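Local coordinates for endoglucanase (PDB 2FVG), which probably acts as a metal-dependent aminopeptidase of the M42 family, using two divalent metal cations per subunit, at residues F247-Y252 against A297-T302; T265-N268 against P272-M275. All coordinates share one frame; numbering follows the deposited sequence.

Contact 1 (F247-Y252 against A297-T302); sequences FYHRGY and AGVIST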
loop_
_atom_site.group_PDB
_atom_site.type_symbol
_atom_site.label_atom_id
_atom_site.label_comp_id
_atom_site.label_asym_id
_atom_site.label_seq_id
_atom_site.Cartn_x
_atom_site.Cartn_y
_atom_site.Cartn_z
ATOM N N PHE A 247 -17.229 5.871 -4.498
ATOM C CA PHE A 247 -18.241 6.285 -5.475
ATOM C C PHE A 247 -17.639 7.228 -6.529
ATOM O O PHE A 247 -17.965 7.136 -7.708
ATOM C CB PHE A 247 -19.445 6.933 -4.766
ATOM C CG PHE A 247 -20.524 7.426 -5.707
ATOM C CD1 PHE A 247 -21.500 6.561 -6.194
ATOM C CD2 PHE A 247 -20.569 8.757 -6.093
ATOM C CE1 PHE A 247 -22.492 7.022 -7.059
ATOM C CE2 PHE A 247 -21.565 9.223 -6.957
ATOM C CZ PHE A 247 -22.525 8.358 -7.434
ATOM N N TYR A 248 -16.772 8.131 -6.084
ATOM C CA TYR A 248 -16.091 9.076 -6.940
ATOM C C TYR A 248 -14.642 9.152 -6.483
ATOM O O TYR A 248 -14.382 9.241 -5.276
ATOM C CB TYR A 248 -16.740 10.458 -6.812
ATOM C CG TYR A 248 -15.916 11.598 -7.388
ATOM C CD1 TYR A 248 -15.978 11.915 -8.746
ATOM C CD2 TYR A 248 -15.085 12.368 -6.564
ATOM C CE1 TYR A 248 -15.216 12.974 -9.273
ATOM C CE2 TYR A 248 -14.327 13.423 -7.075
ATOM C CZ TYR A 248 -14.401 13.723 -8.427
ATOM O OH TYR A 248 -13.658 14.779 -8.923
ATOM N N HIS A 249 -13.706 9.156 -7.436
ATOM C CA HIS A 249 -12.285 9.162 -7.097
ATOM C C HIS A 249 -11.472 10.240 -7.814
ATOM O O HIS A 249 -10.380 10.586 -7.357
ATOM C CB HIS A 249 -11.692 7.784 -7.388
ATOM C CG HIS A 249 -10.386 7.523 -6.709
ATOM N ND1 HIS A 249 -9.186 8.024 -7.166
ATOM C CD2 HIS A 249 -10.090 6.780 -5.615
ATOM C CE1 HIS A 249 -8.210 7.611 -6.375
ATOM N NE2 HIS A 249 -8.734 6.849 -5.428
ATOM N N ARG A 250 -11.994 10.757 -8.928
ATOM C CA ARG A 250 -11.338 11.814 -9.752
ATOM C C ARG A 250 -10.101 11.315 -10.491
ATOM O O ARG A 250 -9.736 11.858 -11.535
ATOM C CB ARG A 250 -10.992 13.093 -8.959
ATOM C CG ARG A 250 -9.803 12.993 -8.003
ATOM N N GLY A 251 -9.452 10.299 -9.924
ATOM C CA GLY A 251 -8.282 9.670 -10.532
ATOM C C GLY A 251 -8.680 8.457 -11.359
ATOM O O GLY A 251 -7.969 8.081 -12.289
ATOM N N TYR A 252 -9.821 7.850 -11.022
ATOM C CA TYR A 252 -10.327 6.668 -11.735
ATOM C C TYR A 252 -11.771 6.843 -12.221
ATOM O O TYR A 252 -12.613 7.377 -11.503
ATOM C CB TYR A 252 -10.213 5.400 -10.868
ATOM C CG TYR A 252 -8.812 5.104 -10.377
ATOM C CD1 TYR A 252 -7.808 4.704 -11.265
ATOM C CD2 TYR A 252 -8.491 5.203 -9.025
ATOM C CE1 TYR A 252 -6.509 4.434 -10.823
ATOM C CE2 TYR A 252 -7.194 4.926 -8.565
ATOM C CZ TYR A 252 -6.209 4.540 -9.470
ATOM O OH TYR A 252 -4.930 4.260 -9.031
ATOM N N ALA A 297 -12.944 1.437 -13.735
ATOM C CA ALA A 297 -12.368 0.875 -12.524
ATOM C C ALA A 297 -13.263 1.025 -11.322
ATOM O O ALA A 297 -14.191 1.835 -11.315
ATOM C CB ALA A 297 -11.005 1.506 -12.247
ATOM N N GLY A 298 -12.986 0.211 -10.314
ATOM C CA GLY A 298 -13.629 0.291 -9.025
ATOM C C GLY A 298 -12.501 0.474 -8.018
ATOM O O GLY A 298 -11.334 0.118 -8.296
ATOM N N VAL A 299 -12.816 1.071 -6.872
ATOM C CA VAL A 299 -11.835 1.217 -5.795
ATOM C C VAL A 299 -12.459 0.672 -4.521
ATOM O O VAL A 299 -13.607 1.005 -4.181
ATOM C CB VAL A 299 -11.400 2.686 -5.569
ATOM C CG1 VAL A 299 -10.332 2.779 -4.485
ATOM C CG2 VAL A 299 -10.882 3.314 -6.857
ATOM N N ILE A 300 -11.718 -0.197 -3.847
ATOM C CA ILE A 300 -12.114 -0.790 -2.582
ATOM C C ILE A 300 -11.012 -0.512 -1.550
ATOM O O ILE A 300 -9.822 -0.735 -1.811
ATOM C CB ILE A 300 -12.351 -2.285 -2.761
ATOM C CG1 ILE A 300 -13.527 -2.488 -3.722
ATOM C CG2 ILE A 300 -12.709 -2.941 -1.442
ATOM C CD1 ILE A 300 -13.675 -3.902 -4.210
ATOM N N SER A 301 -11.398 -0.004 -0.388
ATOM C CA SER A 301 -10.413 0.338 0.617
ATOM C C SER A 301 -10.661 -0.283 1.984
ATOM O O SER A 301 -11.802 -0.360 2.459
ATOM C CB SER A 301 -10.380 1.860 0.802
ATOM O OG SER A 301 -10.137 2.522 -0.412
ATOM N N THR A 302 -9.579 -0.727 2.602
ATOM C CA THR A 302 -9.601 -1.165 3.981
ATOM C C THR A 302 -9.467 0.128 4.819
ATOM O O THR A 302 -8.569 0.936 4.582
ATOM C CB THR A 302 -8.426 -2.126 4.283
ATOM O OG1 THR A 302 -8.545 -3.267 3.435
ATOM C CG2 THR A 302 -8.461 -2.622 5.762
#
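Val299 is tied through its backbone to Thr246, and Ala297 likewise to Val253, so hydrogen bonds fix strand 297-306 near both ends of loop 247-252. The strand belongs to the mixed sheet of the M42 catalytic fold and runs parallel to strand 215-224. The loop lies over it and contributes His249 and Tyr252. Their meeting with the strand is apolar.

The CG2 methyl of Val299 does most of the touching. Val299 CG2 lies 3.7 Å from Tyr252 CD2 and 3.8 Å from His249 CD2. Both side chains cross the valine at about a right angle. With CG1 anti to the backbone N (chi1 -177°), the valine brings both methyls near His249, Val299 CG1 being 4.2 Å from His249 CD2. Two residues earlier on the strand, Ala297 CB meets Tyr252 CB at 4.2 Å.

The predicted metal site is close by. The side chain of His249 is about 4 Å from that of Glu220, and that of Tyr252 about 5 Å from that of His61, both predicted zinc ligands. The two rings also pack on each other: Tyr252 CD2 stands 3.4 Å above one face of the His249 imidazole, offset toward its rim.

Contact 2 (T265-N268 against P272-M275); sequences TAKN and PFQM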
loop_
_atom_site.group_PDB
_atom_site.type_symbol
_atom_site.label_atom_id
_atom_site.label_comp_id
_atom_site.label_asym_id
_atom_site.label_seq_id
_atom_site.Cartn_x
_atom_site.Cartn_y
_atom_site.Cartn_z
ATOM N N THR A 265 -22.569 -7.363 -4.991
ATOM C CA THR A 265 -21.730 -8.527 -4.672
ATOM C C THR A 265 -21.547 -8.632 -3.164
ATOM O O THR A 265 -21.623 -9.718 -2.586
ATOM C CB THR A 265 -20.343 -8.406 -5.343
ATOM O OG1 THR A 265 -20.502 -8.385 -6.766
ATOM C CG2 THR A 265 -19.440 -9.567 -4.964
ATOM N N ALA A 266 -21.291 -7.495 -2.534
ATOM C CA ALA A 266 -21.154 -7.420 -1.086
ATOM C C ALA A 266 -22.446 -7.846 -0.389
ATOM O O ALA A 266 -22.426 -8.740 0.466
ATOM C CB ALA A 266 -20.785 -6.026 -0.682
ATOM N N LYS A 267 -23.564 -7.215 -0.768
ATOM C CA LYS A 267 -24.863 -7.491 -0.160
ATOM C C LYS A 267 -25.305 -8.932 -0.337
ATOM O O LYS A 267 -25.860 -9.515 0.580
ATOM C CB LYS A 267 -25.947 -6.547 -0.712
ATOM C CG LYS A 267 -25.800 -5.100 -0.232
ATOM C CD LYS A 267 -26.556 -4.060 -1.076
ATOM C CE LYS A 267 -28.057 -4.284 -1.161
ATOM N NZ LYS A 267 -28.696 -3.206 -1.976
ATOM N N ASN A 268 -25.062 -9.501 -1.512
ATOM C CA ASN A 268 -25.488 -10.873 -1.801
ATOM C C ASN A 268 -24.568 -11.916 -1.181
ATOM O O ASN A 268 -24.923 -13.093 -1.113
ATOM C CB ASN A 268 -25.642 -11.109 -3.308
ATOM C CG ASN A 268 -26.723 -10.232 -3.940
ATOM O OD1 ASN A 268 -27.565 -9.641 -3.254
ATOM N ND2 ASN A 268 -26.713 -10.170 -5.266
ATOM N N PRO A 272 -20.011 -7.097 5.023
ATOM C CA PRO A 272 -20.238 -5.728 5.467
ATOM C C PRO A 272 -19.405 -4.777 4.639
ATOM O O PRO A 272 -18.258 -5.091 4.278
ATOM C CB PRO A 272 -19.723 -5.724 6.914
ATOM C CG PRO A 272 -19.610 -7.152 7.308
ATOM C CD PRO A 272 -19.371 -7.923 6.065
ATOM N N PHE A 273 -19.966 -3.616 4.332
ATOM C CA PHE A 273 -19.220 -2.624 3.564
ATOM C C PHE A 273 -19.729 -1.281 3.994
ATOM O O PHE A 273 -20.761 -1.209 4.662
ATOM C CB PHE A 273 -19.435 -2.792 2.054
ATOM C CG PHE A 273 -20.881 -2.557 1.598
ATOM C CD1 PHE A 273 -21.835 -3.556 1.719
ATOM C CD2 PHE A 273 -21.268 -1.338 1.035
ATOM C CE1 PHE A 273 -23.175 -3.340 1.305
ATOM C CE2 PHE A 273 -22.587 -1.121 0.612
ATOM C CZ PHE A 273 -23.538 -2.120 0.748
ATOM N N GLN A 274 -19.003 -0.229 3.631
ATOM C CA GLN A 274 -19.453 1.126 3.932
ATOM C C GLN A 274 -19.132 1.983 2.734
ATOM O O GLN A 274 -18.400 1.543 1.855
ATOM C CB GLN A 274 -18.771 1.703 5.194
ATOM C CG GLN A 274 -17.229 1.767 5.148
ATOM C CD GLN A 274 -16.632 2.153 6.489
ATOM O OE1 GLN A 274 -17.089 3.095 7.121
ATOM N NE2 GLN A 274 -15.608 1.418 6.937
HETATM N N MSE A 275 -19.717 3.178 2.681
HETATM C CA MSE A 275 -19.387 4.152 1.657
HETATM C C MSE A 275 -18.092 4.791 2.080
HETATM O O MSE A 275 -17.799 4.908 3.254
HETATM C CB MSE A 275 -20.439 5.249 1.550
HETATM C CG MSE A 275 -21.833 4.744 1.221
HETATM SE SE MSE A 275 -21.865 3.817 -0.527
HETATM C CE MSE A 275 -23.754 3.132 -0.534
#
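Ala266, near the end of helix 256-268, faces the start of segment 272-275, its CA 6.8 Å from the CA of Pro272. At Pro272 the chain is a loop, about to enter the short strand 274-275. That strand pairs in parallel with strand 244-245, so strand, helix and strand make a beta-alpha-beta unit. The contact joins the helix to the second strand's approach.

Phe273 carries the contact. Its ring CG sits between the backbone N and the carbonyl carbon (chi1 64°), and the ring is thereby laid against the helix. The methyl of Ala266 comes obliquely to it, with CB 3.6 Å from Phe273 CD1. Lys267 meets the ring at its edge, near the ring plane. Lys267 CG is 3.5 Å from Phe273 CE1, and Lys267 CD is 4.0 Å from Phe273 CZ. The lysine chain bends at chi3 (59°), about the CG-CD bond that lies against the ring. Lys267 NZ ends 5.9 Å from Phe273 CZ, beyond the methylenes that touch the ring.

The Phe273 side chain also touches Ile245 and Val263, so strand 244-245 and an earlier part of the helix share its packing. The next residue, Gln274, has backbone hydrogen bonds with Pro243 and Ile245. Thr265 instead packs on helix 316-332. An alanine in place of Phe273 would probably open a gap beside Ala266 CB and leave the inner methylenes of Lys267 without the ring edge they rest on.

The chemistry is plain hydrocarbon packing. The lysine takes part through its aliphatic stem, and the arrangement does not rely on its charge for a cation-pi interaction.

Overall arrangement
The four segments follow in the order 247-252, 265-268, 272-275, 297-302. Contact 2 therefore falls within the stretch of chain that contact 1 closes. Their centres are about 15 Å apart, and their nearest atoms about 6 Å, so they do not touch. Both reach the mixed sheet of the catalytic domain. Contact 1 uses its strand 297-306 and contact 2 its strand 274-275, which come one after the other in the chain. Helix 256-268 starts soon after segment 247-252, and its later part takes part in contact 2. Contact 1, its centre about 14 Å from the chain's centre, lies beside predicted zinc ligands. Contact 2, its centre about 22 Å out, is structural packing away from that site.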